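Local coordinates for protein mannitol dehydrogenase (Pseudomonas fluorescens, PDB 1LJ8) that binds NAD and probably catalyses the NAD-dependent interconversion of mannitol and fructose, as a long-chain dehydrogenase of the mannitol dehydrogenase family, at residues 81-86 with 100-105; 289-294 with 344-349; 375-380 with 426-431; 398-403 with 463-468; 405-410 with 467-472. One frame throughout, in Å; residues are numbered along the deposited sequence.

Contact 1 of 5, residues 81-86 with 100-105; sequences YLFTLY and GSISDM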
# COMPACT_ATOMS: atom_id res chain seq x y z
N TYR A 81 -16.54 4.07 -16.37
CA TYR A 81 -15.73 3.25 -15.47
C TYR A 81 -14.57 2.51 -16.13
O TYR A 81 -13.87 1.71 -15.50
CB TYR A 81 -16.60 2.32 -14.61
CG TYR A 81 -17.28 3.13 -13.51
CD1 TYR A 81 -18.56 3.65 -13.69
CD2 TYR A 81 -16.58 3.50 -12.35
CE1 TYR A 81 -19.11 4.56 -12.74
CE2 TYR A 81 -17.13 4.38 -11.41
CZ TYR A 81 -18.40 4.91 -11.62
OH TYR A 81 -18.91 5.85 -10.72
N LEU A 82 -14.28 2.88 -17.38
CA LEU A 82 -13.11 2.32 -18.07
C LEU A 82 -11.86 3.19 -17.69
O LEU A 82 -11.99 4.37 -17.40
CB LEU A 82 -13.29 2.40 -19.60
CG LEU A 82 -14.46 1.61 -20.21
CD1 LEU A 82 -14.61 1.93 -21.71
CD2 LEU A 82 -14.23 0.13 -19.99
N PHE A 83 -10.65 2.60 -17.68
CA PHE A 83 -9.45 3.38 -17.42
C PHE A 83 -8.32 2.65 -18.12
O PHE A 83 -8.44 1.44 -18.38
CB PHE A 83 -9.16 3.56 -15.92
CG PHE A 83 -8.94 2.27 -15.16
CD1 PHE A 83 -7.64 1.74 -15.03
CD2 PHE A 83 -10.02 1.58 -14.62
CE1 PHE A 83 -7.43 0.51 -14.37
CE2 PHE A 83 -9.83 0.35 -13.94
CZ PHE A 83 -8.53 -0.19 -13.82
N THR A 84 -7.25 3.38 -18.41
CA THR A 84 -6.11 2.80 -19.11
C THR A 84 -5.05 2.34 -18.10
O THR A 84 -4.67 3.09 -17.18
CB THR A 84 -5.42 3.86 -20.03
OG1 THR A 84 -6.42 4.55 -20.82
CG2 THR A 84 -4.43 3.19 -20.97
N LEU A 85 -4.55 1.13 -18.33
CA LEU A 85 -3.43 0.60 -17.56
C LEU A 85 -2.24 0.86 -18.51
O LEU A 85 -2.19 0.33 -19.62
CB LEU A 85 -3.61 -0.87 -17.29
CG LEU A 85 -2.44 -1.39 -16.42
CD1 LEU A 85 -2.95 -2.27 -15.31
CD2 LEU A 85 -1.51 -2.13 -17.32
N TYR A 86 -1.28 1.67 -18.06
CA TYR A 86 -0.15 2.07 -18.91
C TYR A 86 1.12 1.56 -18.24
O TYR A 86 1.61 2.17 -17.28
CB TYR A 86 -0.18 3.60 -18.98
CG TYR A 86 0.84 4.29 -19.89
CD1 TYR A 86 1.48 3.60 -20.91
CD2 TYR A 86 1.10 5.65 -19.74
CE1 TYR A 86 2.40 4.28 -21.80
CE2 TYR A 86 1.99 6.33 -20.61
CZ TYR A 86 2.62 5.62 -21.63
OH TYR A 86 3.46 6.29 -22.51
N GLY A 100 -11.68 -3.09 -18.06
CA GLY A 100 -13.12 -2.96 -17.89
C GLY A 100 -13.71 -3.71 -16.71
O GLY A 100 -14.94 -3.84 -16.61
N SER A 101 -12.86 -4.16 -15.78
CA SER A 101 -13.35 -4.94 -14.64
C SER A 101 -14.01 -4.17 -13.49
O SER A 101 -14.57 -4.78 -12.59
CB SER A 101 -12.20 -5.79 -14.11
OG SER A 101 -11.13 -4.93 -13.80
N ILE A 102 -13.94 -2.82 -13.51
CA ILE A 102 -14.61 -2.03 -12.47
C ILE A 102 -15.84 -1.47 -13.20
O ILE A 102 -15.72 -0.83 -14.26
CB ILE A 102 -13.73 -0.88 -11.97
CG1 ILE A 102 -12.52 -1.45 -11.22
CG2 ILE A 102 -14.56 0.07 -11.01
CD1 ILE A 102 -11.52 -0.37 -10.73
N SER A 103 -17.02 -1.74 -12.63
CA SER A 103 -18.28 -1.30 -13.25
C SER A 103 -19.01 -0.16 -12.53
O SER A 103 -19.96 0.40 -13.09
CB SER A 103 -19.23 -2.51 -13.40
OG SER A 103 -19.44 -3.18 -12.18
N ASP A 104 -18.57 0.21 -11.33
CA ASP A 104 -19.22 1.33 -10.62
C ASP A 104 -18.32 1.68 -9.46
O ASP A 104 -17.36 0.97 -9.18
CB ASP A 104 -20.58 0.87 -10.06
CG ASP A 104 -21.54 2.04 -9.75
OD1 ASP A 104 -22.68 1.74 -9.32
OD2 ASP A 104 -21.17 3.23 -9.94
N MSE A 105 -18.66 2.76 -8.74
CA MSE A 105 -17.93 3.15 -7.54
C MSE A 105 -18.92 3.99 -6.71
O MSE A 105 -19.47 4.96 -7.24
CB MSE A 105 -16.71 3.98 -7.89
CG MSE A 105 -15.94 4.42 -6.65
SE MSE A 105 -14.28 5.21 -7.12
CE MSE A 105 -13.79 5.92 -5.32
O HOH W 1 -12.81 -0.90 -15.31
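The tight part of this contact is the Tyr81 ring, laid over the backbone of residues 103-105. CA of Asp104 stands 3.6 Å from the ring centroid and only 3° off its normal, a CH-pi contact over the face. Tyr81 has CG anti to its carbonyl carbon (chi1 -75°), which turns the ring toward the partner strand; ring and Asp104 carboxylate run side by side with their planes 73° apart. Further along, CE2 of Tyr81 meets CB of the selenomethionine Met105 at 3.6 Å. The segments run into the two strands, 83-87 and 96-107, of a beta hairpin in the mixed sheet of the Rossmann domain, and Met105 reaches the neighbourhood of Asp69, an NAD-binding residue. Toward Gly100 the packing thins. Phe83 sends only CE2 to CD1 of Ile102, 3.7 Å away, the two side chains crossing at about a right angle, and CD2 of Leu82 lies 3.9 Å from CA of Gly100. Between these groups a water takes the place of direct backbone pairing: it donates to O of Tyr81 at 2.8 Å and accepts from N of Ile102 at 2.9 Å. Arg73 and Leu76 of helix 69-77 also touch Tyr81, while the Ser103 hydroxyl turns away to Ser59.

Contact 2 of 5, residues 289-294 with 344-349; sequences TPYEEM and APVPGI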
# COMPACT_ATOMS: atom_id res chain seq x y z
N THR A 289 2.81 -16.05 4.60
CA THR A 289 3.51 -15.09 5.44
C THR A 289 5.02 -14.94 5.25
O THR A 289 5.51 -13.83 5.26
CB THR A 289 3.12 -15.22 6.96
OG1 THR A 289 3.47 -16.50 7.48
CG2 THR A 289 1.59 -15.06 7.12
N PRO A 290 5.78 -16.03 5.04
CA PRO A 290 7.19 -15.70 4.86
C PRO A 290 7.51 -14.88 3.59
O PRO A 290 8.46 -14.11 3.57
CB PRO A 290 7.89 -17.08 4.87
CG PRO A 290 6.84 -18.03 4.51
CD PRO A 290 5.56 -17.49 5.12
N TYR A 291 6.68 -15.05 2.56
CA TYR A 291 6.85 -14.31 1.31
C TYR A 291 6.46 -12.84 1.52
O TYR A 291 7.15 -11.95 1.07
CB TYR A 291 5.96 -14.90 0.22
CG TYR A 291 6.28 -16.35 -0.05
CD1 TYR A 291 5.36 -17.36 0.21
CD2 TYR A 291 7.54 -16.71 -0.55
CE1 TYR A 291 5.68 -18.71 -0.02
CE2 TYR A 291 7.88 -18.03 -0.77
CZ TYR A 291 6.95 -19.03 -0.51
OH TYR A 291 7.32 -20.36 -0.71
N GLU A 292 5.35 -12.59 2.22
CA GLU A 292 4.96 -11.19 2.47
C GLU A 292 5.97 -10.55 3.44
O GLU A 292 6.32 -9.38 3.30
CB GLU A 292 3.52 -11.11 3.04
CG GLU A 292 3.01 -9.64 3.26
CD GLU A 292 2.97 -8.74 1.98
OE1 GLU A 292 2.44 -7.59 2.06
OE2 GLU A 292 3.43 -9.15 0.88
N GLU A 293 6.46 -11.31 4.42
CA GLU A 293 7.47 -10.75 5.36
C GLU A 293 8.71 -10.33 4.57
O GLU A 293 9.30 -9.26 4.83
CB GLU A 293 7.88 -11.79 6.43
CG GLU A 293 6.82 -11.98 7.50
CD GLU A 293 6.99 -13.25 8.32
OE1 GLU A 293 8.06 -13.90 8.19
OE2 GLU A 293 6.05 -13.59 9.08
N MSE A 294 9.10 -11.20 3.64
CA MSE A 294 10.24 -10.97 2.77
C MSE A 294 10.11 -9.71 1.91
O MSE A 294 11.02 -8.86 1.81
CB MSE A 294 10.42 -12.15 1.81
CG MSE A 294 11.51 -11.92 0.79
SE MSE A 294 11.34 -13.24 -0.71
CE MSE A 294 9.84 -12.44 -1.66
N ALA A 344 12.47 -15.46 7.57
CA ALA A 344 12.03 -16.85 7.67
C ALA A 344 12.29 -17.45 6.30
O ALA A 344 12.42 -16.75 5.29
CB ALA A 344 10.54 -16.91 8.02
N PRO A 345 12.38 -18.78 6.24
CA PRO A 345 12.63 -19.47 4.97
C PRO A 345 11.53 -19.16 3.96
O PRO A 345 10.35 -19.03 4.32
CB PRO A 345 12.61 -20.96 5.38
CG PRO A 345 13.10 -20.93 6.82
CD PRO A 345 12.37 -19.71 7.39
N VAL A 346 11.93 -19.04 2.70
CA VAL A 346 10.99 -18.79 1.61
C VAL A 346 11.15 -19.83 0.51
O VAL A 346 11.89 -19.64 -0.45
CB VAL A 346 11.15 -17.38 1.02
CG1 VAL A 346 10.48 -16.34 1.99
CG2 VAL A 346 12.66 -17.03 0.85
N PRO A 347 10.46 -20.98 0.66
CA PRO A 347 10.58 -22.04 -0.37
C PRO A 347 10.40 -21.57 -1.81
O PRO A 347 9.45 -20.84 -2.12
CB PRO A 347 9.49 -23.04 0.05
CG PRO A 347 9.51 -22.93 1.57
CD PRO A 347 9.59 -21.41 1.77
N GLY A 348 11.32 -21.97 -2.69
CA GLY A 348 11.23 -21.61 -4.10
C GLY A 348 11.80 -20.25 -4.47
O GLY A 348 11.69 -19.79 -5.61
N ILE A 349 12.38 -19.57 -3.50
CA ILE A 349 12.93 -18.27 -3.78
C ILE A 349 14.38 -18.25 -3.38
O ILE A 349 14.75 -18.69 -2.29
CB ILE A 349 12.24 -17.14 -2.96
CG1 ILE A 349 10.80 -17.01 -3.37
CG2 ILE A 349 13.01 -15.81 -3.17
CD1 ILE A 349 10.63 -16.49 -4.79
O HOH W 2 10.85 -14.24 4.83
O HOH W 3 10.54 -13.33 7.49
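One direct hydrogen bond joins helix 289-294 to the loop 344-349: the Tyr291 hydroxyl donates to O of Pro347 at 2.6 Å. The donor lies in the carbonyl plane on a lone pair, with a C=O...OH angle of 127°, and the acceptor sits at the edge of the ring, in its plane. Two waters extend the polar link. One donates both to O of Pro290 and to O of Ala344; the other donates to OE1 of Glu293 and accepts from N of Ala344, while OE2 of Glu293 is bonded to His194. Apolar contacts fill in between. Val346 is wedged against the helix, its CB 3.8 Å from CE2 of Tyr291 as the two side chains slide past each other in opposite directions, and its CG1 3.9 Å from CB of Pro290. The selenium of Met294, brought round by a bend at chi3 (76°), meets CG2 of Ile349 at 3.9 Å. A carbon-oxygen contact adds to these, CB of Pro290 to O of Pro345 at 3.2 Å. Ile349 N bonds to Val346 O and closes a type II beta turn, with Pro347 and Gly348 at its corners; Tyr291 holds this turn against the first turns of the long helix 289-313 of the C-terminal domain.

Contact 3 of 5, residues 375-380 with 426-431; sequences CSDGSS and IPDPRA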
# COMPACT_ATOMS: atom_id res chain seq x y z
N CYS A 375 7.66 8.52 0.14
CA CYS A 375 7.85 9.18 1.44
C CYS A 375 6.54 9.29 2.19
O CYS A 375 6.53 9.43 3.39
CB CYS A 375 8.29 10.65 1.29
SG CYS A 375 9.91 10.96 0.66
N SER A 376 5.43 9.31 1.46
CA SER A 376 4.17 9.58 2.14
C SER A 376 3.79 8.63 3.26
O SER A 376 4.04 7.42 3.20
CB SER A 376 3.02 9.66 1.11
OG SER A 376 2.57 8.37 0.70
N ASP A 377 3.20 9.21 4.30
CA ASP A 377 2.68 8.43 5.42
C ASP A 377 3.75 7.60 6.16
O ASP A 377 3.52 6.43 6.54
CB ASP A 377 1.54 7.52 4.89
CG ASP A 377 0.61 7.01 5.98
OD1 ASP A 377 0.73 7.46 7.15
OD2 ASP A 377 -0.25 6.12 5.65
N GLY A 378 4.90 8.22 6.37
CA GLY A 378 5.95 7.55 7.13
C GLY A 378 5.45 7.20 8.53
O GLY A 378 5.89 6.19 9.11
N SER A 379 4.58 8.05 9.11
CA SER A 379 4.07 7.74 10.46
C SER A 379 3.37 6.38 10.50
O SER A 379 3.47 5.66 11.51
CB SER A 379 3.13 8.85 10.97
OG SER A 379 1.95 8.92 10.18
N SER A 380 2.73 5.97 9.41
CA SER A 380 2.09 4.65 9.40
C SER A 380 3.02 3.56 8.84
O SER A 380 2.85 2.38 9.17
CB SER A 380 0.80 4.63 8.53
OG SER A 380 -0.12 5.67 8.87
N ILE A 426 4.49 18.12 3.88
CA ILE A 426 4.67 16.70 4.29
C ILE A 426 3.40 15.90 4.01
O ILE A 426 2.38 16.11 4.65
CB ILE A 426 4.94 16.57 5.80
CG1 ILE A 426 6.05 17.53 6.26
CG2 ILE A 426 5.30 15.10 6.12
CD1 ILE A 426 7.37 17.28 5.61
N PRO A 427 3.46 14.93 3.10
CA PRO A 427 2.24 14.17 2.82
C PRO A 427 2.05 13.02 3.85
O PRO A 427 2.35 11.88 3.57
CB PRO A 427 2.47 13.69 1.40
CG PRO A 427 3.96 13.47 1.34
CD PRO A 427 4.53 14.63 2.13
N ASP A 428 1.54 13.36 5.02
CA ASP A 428 1.36 12.39 6.09
C ASP A 428 0.08 12.76 6.80
O ASP A 428 -0.18 13.94 7.04
CB ASP A 428 2.55 12.50 7.06
CG ASP A 428 2.61 11.37 8.08
OD1 ASP A 428 3.66 10.66 8.04
OD2 ASP A 428 1.66 11.20 8.92
N PRO A 429 -0.75 11.76 7.13
CA PRO A 429 -2.01 12.07 7.82
C PRO A 429 -1.77 12.71 9.18
O PRO A 429 -2.65 13.36 9.73
CB PRO A 429 -2.72 10.72 7.87
CG PRO A 429 -1.57 9.71 7.89
CD PRO A 429 -0.62 10.32 6.86
N ARG A 430 -0.56 12.58 9.72
CA ARG A 430 -0.26 13.18 11.01
C ARG A 430 0.86 14.19 10.82
O ARG A 430 1.71 14.34 11.68
CB ARG A 430 0.20 12.11 12.00
CG ARG A 430 -0.78 10.95 12.13
CD ARG A 430 -0.43 10.08 13.34
NE ARG A 430 -0.58 10.82 14.60
CZ ARG A 430 -0.18 10.36 15.79
NH1 ARG A 430 0.39 9.16 15.90
NH2 ARG A 430 -0.34 11.12 16.88
N ALA A 431 0.84 14.88 9.69
CA ALA A 431 1.92 15.82 9.38
C ALA A 431 2.17 16.86 10.47
O ALA A 431 3.31 17.04 10.94
CB ALA A 431 1.64 16.53 8.02
O HOH W 4 6.02 11.03 6.66
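OD2 of Asp428 is gripped by two donors. The Ser379 hydroxyl reaches its syn lone pair at 2.6 Å, and N of Arg430 reaches the anti lone pair at 2.7 Å, closing an Asx turn. The other oxygen, OD1, accepts from N of Ser379 at 3.0 Å along a nearly straight bond (168°), again on the syn side, and accepts a further hydrogen bond from a water that in turn accepts from N of Gly378. Ser379 thus binds both carboxylate oxygens, and the group's orientation is well fixed. Asp428 has CG anti to its backbone N (chi1 -169°), which sends the carboxylate across to the other segment. Beside it N of Asp377 donates to O of Pro427 at 2.9 Å, in the carbonyl plane. OD1 of Asp377 rests against CD of Pro429 at 3.2 Å and accepts from the Ser380 hydroxyl at 2.6 Å; its bond from N of Ser380 is weak. The two aspartates stand 4.2 Å apart, OD1 of Asp377 to OD2 of Asp428, and the backbone N-H groups nearby probably ease their repulsion. Asp377 is the N-cap of helix 378-385, and Asp428 from the loop before helix 431-437 adds a second carboxylate at that helix start, near the bound NAD.

Contact 4 of 5, residues 398-403 with 463-468; sequences RETERA and PEFVAA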
# COMPACT_ATOMS: atom_id res chain seq x y z
N ARG A 398 23.06 -6.28 17.39
CA ARG A 398 23.71 -6.04 16.09
C ARG A 398 23.77 -4.53 15.77
O ARG A 398 23.05 -3.74 16.38
CB ARG A 398 22.98 -6.79 14.97
CG ARG A 398 23.28 -8.31 14.99
CD ARG A 398 22.17 -9.13 14.36
NE ARG A 398 21.99 -8.83 12.94
CZ ARG A 398 20.81 -8.98 12.33
NH1 ARG A 398 19.76 -9.41 13.02
NH2 ARG A 398 20.70 -8.70 11.03
N GLU A 399 24.60 -4.16 14.81
CA GLU A 399 24.80 -2.73 14.45
C GLU A 399 23.48 -2.10 14.02
O GLU A 399 22.83 -2.65 13.14
CB GLU A 399 25.81 -2.65 13.29
CG GLU A 399 26.00 -1.25 12.61
CD GLU A 399 26.57 -0.13 13.53
OE1 GLU A 399 25.81 0.55 14.31
OE2 GLU A 399 27.81 0.08 13.48
N THR A 400 23.09 -0.97 14.61
CA THR A 400 21.82 -0.34 14.19
C THR A 400 22.00 0.90 13.32
O THR A 400 21.01 1.48 12.87
CB THR A 400 20.96 0.12 15.41
OG1 THR A 400 21.65 1.14 16.15
CG2 THR A 400 20.65 -1.09 16.33
N GLU A 401 23.25 1.29 13.09
CA GLU A 401 23.51 2.53 12.38
C GLU A 401 22.83 2.74 11.04
O GLU A 401 22.31 3.84 10.79
CB GLU A 401 25.01 2.73 12.18
CG GLU A 401 25.37 4.19 12.16
CD GLU A 401 25.95 4.61 13.51
OE1 GLU A 401 25.79 3.84 14.50
OE2 GLU A 401 26.54 5.69 13.57
N ARG A 402 22.85 1.73 10.17
CA ARG A 402 22.19 1.92 8.87
C ARG A 402 20.70 2.10 9.04
O ARG A 402 20.09 2.90 8.31
CB ARG A 402 22.43 0.75 7.94
CG ARG A 402 23.92 0.56 7.45
CD ARG A 402 24.04 -0.77 6.70
NE ARG A 402 24.00 -1.88 7.65
CZ ARG A 402 25.06 -2.33 8.34
NH1 ARG A 402 26.28 -1.79 8.20
NH2 ARG A 402 24.88 -3.27 9.25
N ALA A 403 20.09 1.35 9.97
CA ALA A 403 18.63 1.47 10.16
C ALA A 403 18.29 2.77 10.87
O ALA A 403 17.25 3.41 10.61
CB ALA A 403 18.10 0.27 10.95
N PRO A 463 19.94 2.53 24.41
CA PRO A 463 21.00 3.55 24.37
C PRO A 463 21.79 3.50 23.06
O PRO A 463 22.18 4.54 22.51
CB PRO A 463 21.90 3.20 25.58
CG PRO A 463 20.89 2.60 26.57
CD PRO A 463 19.99 1.74 25.67
N GLU A 464 22.05 2.28 22.59
CA GLU A 464 22.77 2.06 21.35
C GLU A 464 22.02 2.71 20.17
O GLU A 464 22.59 3.41 19.35
CB GLU A 464 22.86 0.57 21.02
CG GLU A 464 23.88 -0.27 21.83
CD GLU A 464 23.52 -0.48 23.29
OE1 GLU A 464 24.45 -0.93 24.00
OE2 GLU A 464 22.36 -0.25 23.75
N PHE A 465 20.73 2.45 20.09
CA PHE A 465 19.99 2.99 18.94
C PHE A 465 19.85 4.50 19.05
O PHE A 465 20.01 5.23 18.06
CB PHE A 465 18.58 2.37 18.84
CG PHE A 465 17.80 2.91 17.67
CD1 PHE A 465 17.92 2.30 16.42
CD2 PHE A 465 17.05 4.07 17.80
CE1 PHE A 465 17.29 2.85 15.29
CE2 PHE A 465 16.40 4.64 16.68
CZ PHE A 465 16.52 4.03 15.44
N VAL A 466 19.54 4.98 20.25
CA VAL A 466 19.39 6.43 20.39
C VAL A 466 20.71 7.17 20.02
O VAL A 466 20.67 8.20 19.35
CB VAL A 466 18.99 6.79 21.84
CG1 VAL A 466 19.07 8.32 22.05
CG2 VAL A 466 17.55 6.32 22.10
N ALA A 467 21.86 6.63 20.41
CA ALA A 467 23.14 7.28 20.09
C ALA A 467 23.37 7.28 18.56
O ALA A 467 23.82 8.28 17.99
CB ALA A 467 24.31 6.52 20.77
N ALA A 468 23.02 6.18 17.92
CA ALA A 468 23.19 6.07 16.47
C ALA A 468 22.25 7.07 15.77
O ALA A 468 22.64 7.74 14.80
CB ALA A 468 22.88 4.64 16.01
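Two helix starts meet here in the all-helical packing of the C-terminal domain: the turn leading into helix 401-413 lies against the first turns of helix 463-488. The turn is stiffened from within, because OE1 of Glu399 accepts from N of Glu401 at 2.9 Å, a capping bond in which the donor stands above the carboxylate plane rather than within it. Across the interface Thr400 is the central side chain. Its OG1 occupies the crowded position between backbone N and carbonyl carbon (chi1 64°) and lies between Phe465 and Ala468, 3.7 Å from CA of Phe465 and also 3.7 Å from CB of Ala468. CB of Thr400 comes obliquely to CD1 of the Phe465 ring, 3.9 Å away; that ring has CG anti to its backbone N. The same ring also touches Ile390 of helix 387-396 and Ala404 and Val407 of helix 401-413, which sets it among three helices. No polar bond links the two segments directly; packing does the joining, and the charged group beside this packing is Glu401. It starts out pointing away from helix 463-468, but its chain is bent at chi2 (101°) so that the carboxylate returns. There it forms a salt bridge with Arg471, about one helical turn beyond Ala468, and OE1 of Glu401 lies 3.4 Å from the methyl CB of Ala468.

Contact 5 of 5, residues 405-410 with 467-472; sequences LVVAAW and AAFERC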
# COMPACT_ATOMS: atom_id res chain seq x y z
N LEU A 405 19.81 5.49 10.49
CA LEU A 405 19.91 6.59 9.51
C LEU A 405 18.57 6.79 8.81
O LEU A 405 18.24 7.92 8.48
CB LEU A 405 21.03 6.29 8.46
CG LEU A 405 21.20 7.36 7.36
CD1 LEU A 405 21.62 8.72 8.03
CD2 LEU A 405 22.26 6.92 6.33
N VAL A 406 17.80 5.72 8.59
CA VAL A 406 16.48 5.88 7.95
C VAL A 406 15.59 6.79 8.82
O VAL A 406 14.87 7.67 8.32
CB VAL A 406 15.76 4.52 7.76
CG1 VAL A 406 14.43 4.77 6.98
CG2 VAL A 406 16.65 3.52 7.02
N VAL A 407 15.60 6.53 10.14
CA VAL A 407 14.79 7.29 11.09
C VAL A 407 15.31 8.74 11.21
O VAL A 407 14.51 9.69 11.33
CB VAL A 407 14.76 6.59 12.50
CG1 VAL A 407 13.81 7.35 13.49
CG2 VAL A 407 14.25 5.16 12.34
N ALA A 408 16.63 8.91 11.25
CA ALA A 408 17.24 10.22 11.33
C ALA A 408 16.88 11.02 10.04
O ALA A 408 16.59 12.25 10.08
CB ALA A 408 18.79 10.07 11.45
N ALA A 409 16.92 10.33 8.90
CA ALA A 409 16.61 10.98 7.60
C ALA A 409 15.17 11.49 7.64
O ALA A 409 14.87 12.60 7.20
CB ALA A 409 16.80 9.98 6.42
N TRP A 410 14.26 10.64 8.13
CA TRP A 410 12.85 11.06 8.23
C TRP A 410 12.74 12.29 9.15
O TRP A 410 12.00 13.25 8.83
CB TRP A 410 11.98 9.92 8.82
CG TRP A 410 10.51 10.24 8.85
CD1 TRP A 410 9.74 10.61 7.77
CD2 TRP A 410 9.61 10.17 9.98
NE1 TRP A 410 8.41 10.74 8.16
CE2 TRP A 410 8.31 10.48 9.50
CE3 TRP A 410 9.78 9.86 11.33
CZ2 TRP A 410 7.17 10.50 10.33
CZ3 TRP A 410 8.64 9.88 12.18
CH2 TRP A 410 7.36 10.20 11.66
N ALA A 467 21.86 6.63 20.41
CA ALA A 467 23.14 7.28 20.09
C ALA A 467 23.37 7.28 18.56
O ALA A 467 23.82 8.28 17.99
CB ALA A 467 24.31 6.52 20.77
N ALA A 468 23.02 6.18 17.92
CA ALA A 468 23.19 6.07 16.47
C ALA A 468 22.25 7.07 15.77
O ALA A 468 22.64 7.74 14.80
CB ALA A 468 22.88 4.64 16.01
N PHE A 469 21.03 7.17 16.25
CA PHE A 469 20.06 8.12 15.69
C PHE A 469 20.57 9.53 15.82
O PHE A 469 20.52 10.31 14.87
CB PHE A 469 18.71 7.98 16.41
CG PHE A 469 17.75 9.08 16.07
CD1 PHE A 469 16.99 9.01 14.91
CD2 PHE A 469 17.67 10.21 16.88
CE1 PHE A 469 16.17 10.04 14.55
CE2 PHE A 469 16.84 11.27 16.53
CZ PHE A 469 16.07 11.18 15.35
N GLU A 470 21.10 9.88 16.99
CA GLU A 470 21.59 11.23 17.19
C GLU A 470 22.82 11.56 16.32
O GLU A 470 22.91 12.68 15.80
CB GLU A 470 21.88 11.47 18.68
CG GLU A 470 20.58 11.54 19.50
CD GLU A 470 20.81 11.80 20.97
OE1 GLU A 470 21.98 11.79 21.42
OE2 GLU A 470 19.82 12.01 21.69
N ARG A 471 23.74 10.60 16.18
CA ARG A 471 24.95 10.76 15.33
C ARG A 471 24.49 11.01 13.87
O ARG A 471 24.98 11.90 13.17
CB ARG A 471 25.79 9.46 15.27
CG ARG A 471 26.54 9.07 16.51
CD ARG A 471 27.55 7.99 16.18
NE ARG A 471 27.00 6.64 16.05
CZ ARG A 471 26.75 5.84 17.09
NH1 ARG A 471 26.99 6.26 18.32
NH2 ARG A 471 26.35 4.59 16.90
N CYS A 472 23.59 10.15 13.43
CA CYS A 472 23.06 10.24 12.06
C CYS A 472 22.38 11.56 11.79
O CYS A 472 22.63 12.21 10.76
CB CYS A 472 22.09 9.06 11.75
SG CYS A 472 22.96 7.46 11.54
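Helices 405-410 and 467-472 cross at -49°, their axes 8.3 Å apart at closest approach. Ala408 stands at the centre, its small side chain pointing to the other helix and meeting CB of Cys472 at 3.5 Å, tighter than usual van der Waals contact between carbons. To one side of that pair lies Phe469. Its CG is anti to the backbone N (chi1 170°), and the ring reaches along helix 405-410, so that CE1 comes 3.4 Å from CA of Ala408 and 3.7 Å from CG1 of Val407, the valine and phenylalanine side chains crossing at about a right angle. The carbonyl of Val407 meets the ring at its edge, O to CE1 3.6 Å. This is the close helix-helix packing of the C-terminal domain, where helix 401-413 is held between helix 289-313, touched by Leu405, Val406 and Ala409, and the long helix 463-488. Leu405 approaches Cys472 from the other side: its CD1 is 3.8 Å from CB of Cys472. With SG anti to its own carbonyl carbon (chi1 -72°), the sulfur of Cys472 lies 3.8 Å from CB of Leu405. Leu449, from a loop, touches both Val407 and Phe469.

In the fold
From the N terminus, contact 1 comes first, closing a short hairpin loop in the Rossmann domain before any other contact opens. Contact 2 then closes a loop of 49 residues, mostly helical, within the C-terminal domain, between the first turns of helix 289-313 and the loop before helix 351-362. The remaining three, closing loops of 45, 59 and 56 residues, interlock: contact 3 crosses both contact 4 and contact 5, since 398-403 and 405-410 lie between its segments while 463-468 and 467-472 follow them. Contacts 4 and 5 share Ala467 and Ala468 and join the same two helices. Trp410 packs on Ser379 and Gly378, linking contact 5 to contact 3. Contact 1 lies across the chain's centre from contacts 4 and 5.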